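PDB 2ECE: selenium-binding protein from Sulfolobus tokodaii, which is of unknown function but belongs to the selenium-binding protein family of beta-propellers and may bind selenium. Local coordinates for residues K17-A22 with I388-R393; P23-A28 with V447-G452. All blocks are in the same frame, centred on the assembly; numbering follows the deposited sequence.

Contact 1. Residues K17-A22 with I388-R393; sequences KMAMKA and ISRDGR
Arg390 carries this contact. It lies in a type I turn, Ser389 to Gly392, and its side chain sets out toward the end of helix 16-20. CG sits anti to the carbonyl carbon, and the chain bends at chi3 (-68°). This brings the guanidinium edge-on to Ala19 O in the last turn of the helix and to Ala22 O in the loop that follows. Arg390 NH1 donates to Ala19 O at 2.9 Å, nearly along the C=O axis and close to the guanidinium plane. A weak bond runs from Arg390 NH1 to Ala22 O at 3.5 Å. Ala22 CB packs obliquely against Arg390 NH1 at 3.3 Å, and Tyr13 touches Arg390 and both alanines. NH2 bonds Pro23 O, and NE bonds Gly452 O. This side is the tight one. The Met20 side is looser and partly exposed: Met20 CG meets Arg390 O at 3.4 Å, and Met20 CE reaches only to 4.0 Å from Asp391 O. Asp391 turns its carboxylate away from the helix. Asp391 OD1 takes Ser389 OG at 2.7 Å and Arg393 N at 2.8 Å, while OD2 salt-bridges Arg394. A type I beta turn carrying an Asx turn, between two strands of a propeller blade, thus holds the helix end.

Contact 2. Residues P23-A28 with V447-G452; sequences PPEDLA and VRLSGG
Strands 27-33 and 443-449 run antiparallel here, with Ala28 and Leu449 a non-hydrogen-bonded pair at 4.5 Å between CA atoms. Just beyond it, Ser450 N donates to Leu27 O at 3.0 Å, almost straight (172°) but from above the carbonyl plane. The Ser450 side chain adds a second link. Ser450 OG lies between the backbone N and the carbonyl carbon (chi1 57°), which lets it accept from Leu27 N at 3.0 Å. Leu27 is thus held at both N and O by one residue. Ala28 CB meets Leu449 CD2 at 3.8 Å and Val447 CG1 at 4.1 Å. Glu25 and Leu449 lie side by side and point the same way, CB to CB at 3.8 Å. The buried Glu25 carboxylate is satisfied: OE2 has Arg394 in a salt bridge and the Tyr396 hydroxyl, and OE1 takes a water that also donates to Gly452 O at 2.6 Å. The chain then leaves the strand through a type II turn, Leu449 to Gly452, closed by Gly452 N to Leu449 O. Joining an N-terminal strand to the C-terminal strand in one four-stranded blade is the "Velcro" closure typical of beta-propellers.

Overall arrangement
The two contacts form one continuous patch, with centres about 10 Å apart, on the same side of the chain's centre. Contact 2 is buried and joins two strands of the closing blade. Contact 1 is only partly buried. It joins the short helix just before that blade's first N-terminal strand to a turn of the blade 386-438. The chemistry follows the place. Contact 2 combines strand pairing, a serine hydroxyl, aliphatic packing and a buried carboxylate. In contact 1 a single arginine reaches backbone carbonyls. Arg390 and Arg394 each serve both contacts and so tie the two together.

Contact 1. Residues K17-A22 with I388-R393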
# COMPACT_ATOMS: atom_id res chain seq x y z
N LYS A 17 -16.02 -10.64 9.30
CA LYS A 17 -16.82 -11.81 8.95
C LYS A 17 -17.87 -11.44 7.90
O LYS A 17 -18.05 -12.16 6.92
CB LYS A 17 -17.52 -12.38 10.20
CG LYS A 17 -18.42 -13.59 9.95
CD LYS A 17 -19.16 -14.02 11.24
CE LYS A 17 -20.29 -15.02 10.96
NZ LYS A 17 -21.07 -15.39 12.18
N MET A 18 -18.56 -10.32 8.11
CA MET A 18 -19.58 -9.91 7.15
C MET A 18 -18.96 -9.51 5.82
O MET A 18 -19.55 -9.73 4.76
CB MET A 18 -20.42 -8.75 7.71
CG MET A 18 -21.27 -9.10 8.91
SD MET A 18 -22.27 -10.59 8.64
CE MET A 18 -21.53 -11.71 9.84
N ALA A 19 -17.78 -8.90 5.87
CA ALA A 19 -17.11 -8.49 4.64
C ALA A 19 -16.73 -9.71 3.81
O ALA A 19 -16.84 -9.70 2.58
CB ALA A 19 -15.86 -7.66 4.98
N MET A 20 -16.28 -10.77 4.49
CA MET A 20 -15.87 -12.00 3.82
C MET A 20 -17.00 -12.71 3.07
O MET A 20 -16.77 -13.30 2.01
CB MET A 20 -15.29 -12.99 4.83
CG MET A 20 -13.91 -12.64 5.35
SD MET A 20 -13.23 -14.01 6.31
CE MET A 20 -12.83 -15.18 5.00
N LYS A 21 -18.21 -12.65 3.62
CA LYS A 21 -19.37 -13.31 3.04
C LYS A 21 -20.08 -12.50 1.95
O LYS A 21 -21.04 -12.99 1.36
CB LYS A 21 -20.37 -13.67 4.14
CG LYS A 21 -19.84 -14.63 5.20
CD LYS A 21 -19.66 -16.04 4.64
CE LYS A 21 -19.34 -17.05 5.74
NZ LYS A 21 -19.25 -18.45 5.23
N ALA A 22 -19.64 -11.28 1.70
CA ALA A 22 -20.28 -10.45 0.67
C ALA A 22 -19.88 -10.92 -0.73
O ALA A 22 -18.89 -11.62 -0.89
CB ALA A 22 -19.90 -8.99 0.87
N ILE A 388 -5.87 -8.39 -1.63
CA ILE A 388 -6.60 -9.64 -1.45
C ILE A 388 -8.11 -9.45 -1.50
O ILE A 388 -8.65 -8.50 -0.92
CB ILE A 388 -6.27 -10.28 -0.09
CG1 ILE A 388 -4.77 -10.18 0.19
CG2 ILE A 388 -6.72 -11.73 -0.08
CD1 ILE A 388 -4.41 -10.36 1.67
N SER A 389 -8.80 -10.37 -2.17
CA SER A 389 -10.25 -10.32 -2.24
C SER A 389 -10.76 -10.50 -0.82
O SER A 389 -10.06 -11.05 0.04
CB SER A 389 -10.78 -11.43 -3.14
OG SER A 389 -10.31 -12.70 -2.70
N ARG A 390 -11.98 -10.05 -0.56
CA ARG A 390 -12.55 -10.18 0.77
C ARG A 390 -12.71 -11.63 1.19
O ARG A 390 -12.53 -11.96 2.37
CB ARG A 390 -13.90 -9.44 0.85
CG ARG A 390 -13.73 -7.96 1.15
CD ARG A 390 -15.02 -7.16 1.04
NE ARG A 390 -15.51 -7.06 -0.33
CZ ARG A 390 -16.36 -7.92 -0.89
NH1 ARG A 390 -16.82 -8.95 -0.19
NH2 ARG A 390 -16.74 -7.75 -2.15
N ASP A 391 -13.02 -12.52 0.25
CA ASP A 391 -13.18 -13.93 0.60
C ASP A 391 -11.82 -14.59 0.81
O ASP A 391 -11.75 -15.75 1.21
CB ASP A 391 -14.00 -14.70 -0.45
CG ASP A 391 -13.34 -14.75 -1.83
OD1 ASP A 391 -12.11 -14.54 -1.93
OD2 ASP A 391 -14.05 -15.03 -2.81
N GLY A 392 -10.76 -13.83 0.54
CA GLY A 392 -9.41 -14.33 0.73
C GLY A 392 -8.85 -15.34 -0.26
O GLY A 392 -7.73 -15.83 -0.08
N ARG A 393 -9.60 -15.66 -1.31
CA ARG A 393 -9.16 -16.64 -2.30
C ARG A 393 -8.29 -16.11 -3.44
O ARG A 393 -7.56 -16.87 -4.07
CB ARG A 393 -10.38 -17.35 -2.89
CG ARG A 393 -11.26 -18.03 -1.85
CD ARG A 393 -12.58 -18.48 -2.44
NE ARG A 393 -13.50 -18.96 -1.41
CZ ARG A 393 -13.42 -20.16 -0.83
NH1 ARG A 393 -12.47 -21.01 -1.18
NH2 ARG A 393 -14.29 -20.49 0.12

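Contact 2. Residues P23-A28 with V447-G452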
# COMPACT_ATOMS: atom_id res chain seq x y z
N PRO A 23 -20.64 -10.52 -1.76
CA PRO A 23 -20.37 -10.90 -3.15
C PRO A 23 -18.95 -10.55 -3.59
O PRO A 23 -18.39 -9.53 -3.17
CB PRO A 23 -21.41 -10.11 -3.93
CG PRO A 23 -22.54 -9.98 -2.96
CD PRO A 23 -21.82 -9.64 -1.69
N PRO A 24 -18.35 -11.38 -4.47
CA PRO A 24 -16.98 -11.16 -4.96
C PRO A 24 -16.87 -9.86 -5.76
O PRO A 24 -17.89 -9.27 -6.15
CB PRO A 24 -16.73 -12.38 -5.85
CG PRO A 24 -17.73 -13.39 -5.38
CD PRO A 24 -18.95 -12.55 -5.12
N GLU A 25 -15.64 -9.43 -6.02
CA GLU A 25 -15.39 -8.20 -6.78
C GLU A 25 -15.58 -8.42 -8.28
O GLU A 25 -15.22 -9.47 -8.81
CB GLU A 25 -13.96 -7.71 -6.52
CG GLU A 25 -12.85 -8.60 -7.10
CD GLU A 25 -12.52 -9.82 -6.25
OE1 GLU A 25 -13.23 -10.07 -5.25
OE2 GLU A 25 -11.56 -10.55 -6.59
N ASP A 26 -16.14 -7.43 -8.97
CA ASP A 26 -16.34 -7.49 -10.42
C ASP A 26 -15.23 -6.74 -11.15
O ASP A 26 -14.90 -7.06 -12.29
CB ASP A 26 -17.67 -6.84 -10.83
CG ASP A 26 -18.87 -7.72 -10.55
OD1 ASP A 26 -18.78 -8.95 -10.75
OD2 ASP A 26 -19.92 -7.16 -10.13
N LEU A 27 -14.67 -5.73 -10.49
CA LEU A 27 -13.64 -4.90 -11.10
C LEU A 27 -12.46 -4.63 -10.19
O LEU A 27 -12.55 -4.76 -8.97
CB LEU A 27 -14.23 -3.55 -11.51
CG LEU A 27 -15.48 -3.54 -12.36
CD1 LEU A 27 -16.15 -2.18 -12.25
CD2 LEU A 27 -15.12 -3.88 -13.81
N ALA A 28 -11.36 -4.21 -10.81
CA ALA A 28 -10.14 -3.87 -10.10
C ALA A 28 -9.65 -2.54 -10.65
O ALA A 28 -9.37 -2.42 -11.84
CB ALA A 28 -9.09 -4.95 -10.30
N VAL A 447 -3.89 -1.53 -6.08
CA VAL A 447 -5.11 -2.07 -6.64
C VAL A 447 -6.24 -1.95 -5.63
O VAL A 447 -6.06 -2.25 -4.45
CB VAL A 447 -4.92 -3.57 -7.00
CG1 VAL A 447 -6.25 -4.19 -7.43
CG2 VAL A 447 -3.90 -3.70 -8.12
N ARG A 448 -7.40 -1.48 -6.08
CA ARG A 448 -8.57 -1.37 -5.21
C ARG A 448 -9.69 -2.15 -5.89
O ARG A 448 -10.07 -1.85 -7.02
CB ARG A 448 -9.00 0.09 -4.99
CG ARG A 448 -8.69 0.62 -3.58
CD ARG A 448 -7.20 0.89 -3.40
NE ARG A 448 -6.79 1.06 -2.01
CZ ARG A 448 -6.60 0.06 -1.15
NH1 ARG A 448 -6.79 -1.20 -1.54
NH2 ARG A 448 -6.22 0.31 0.09
N LEU A 449 -10.22 -3.15 -5.20
CA LEU A 449 -11.29 -3.97 -5.76
C LEU A 449 -12.66 -3.36 -5.50
O LEU A 449 -12.94 -2.86 -4.41
CB LEU A 449 -11.22 -5.38 -5.16
CG LEU A 449 -9.86 -6.08 -5.25
CD1 LEU A 449 -9.91 -7.41 -4.51
CD2 LEU A 449 -9.48 -6.28 -6.72
N SER A 450 -13.52 -3.39 -6.52
CA SER A 450 -14.87 -2.85 -6.37
C SER A 450 -15.53 -3.56 -5.19
O SER A 450 -15.45 -4.78 -5.08
CB SER A 450 -15.68 -3.07 -7.65
OG SER A 450 -15.74 -4.45 -7.99
N GLY A 451 -16.17 -2.81 -4.30
CA GLY A 451 -16.82 -3.42 -3.16
C GLY A 451 -15.92 -3.56 -1.94
O GLY A 451 -16.35 -4.09 -0.91
N GLY A 452 -14.68 -3.10 -2.05
CA GLY A 452 -13.76 -3.19 -0.93
C GLY A 452 -12.84 -4.40 -0.97
O GLY A 452 -13.15 -5.40 -1.61
O HOH W 1 -13.13 -7.40 -3.32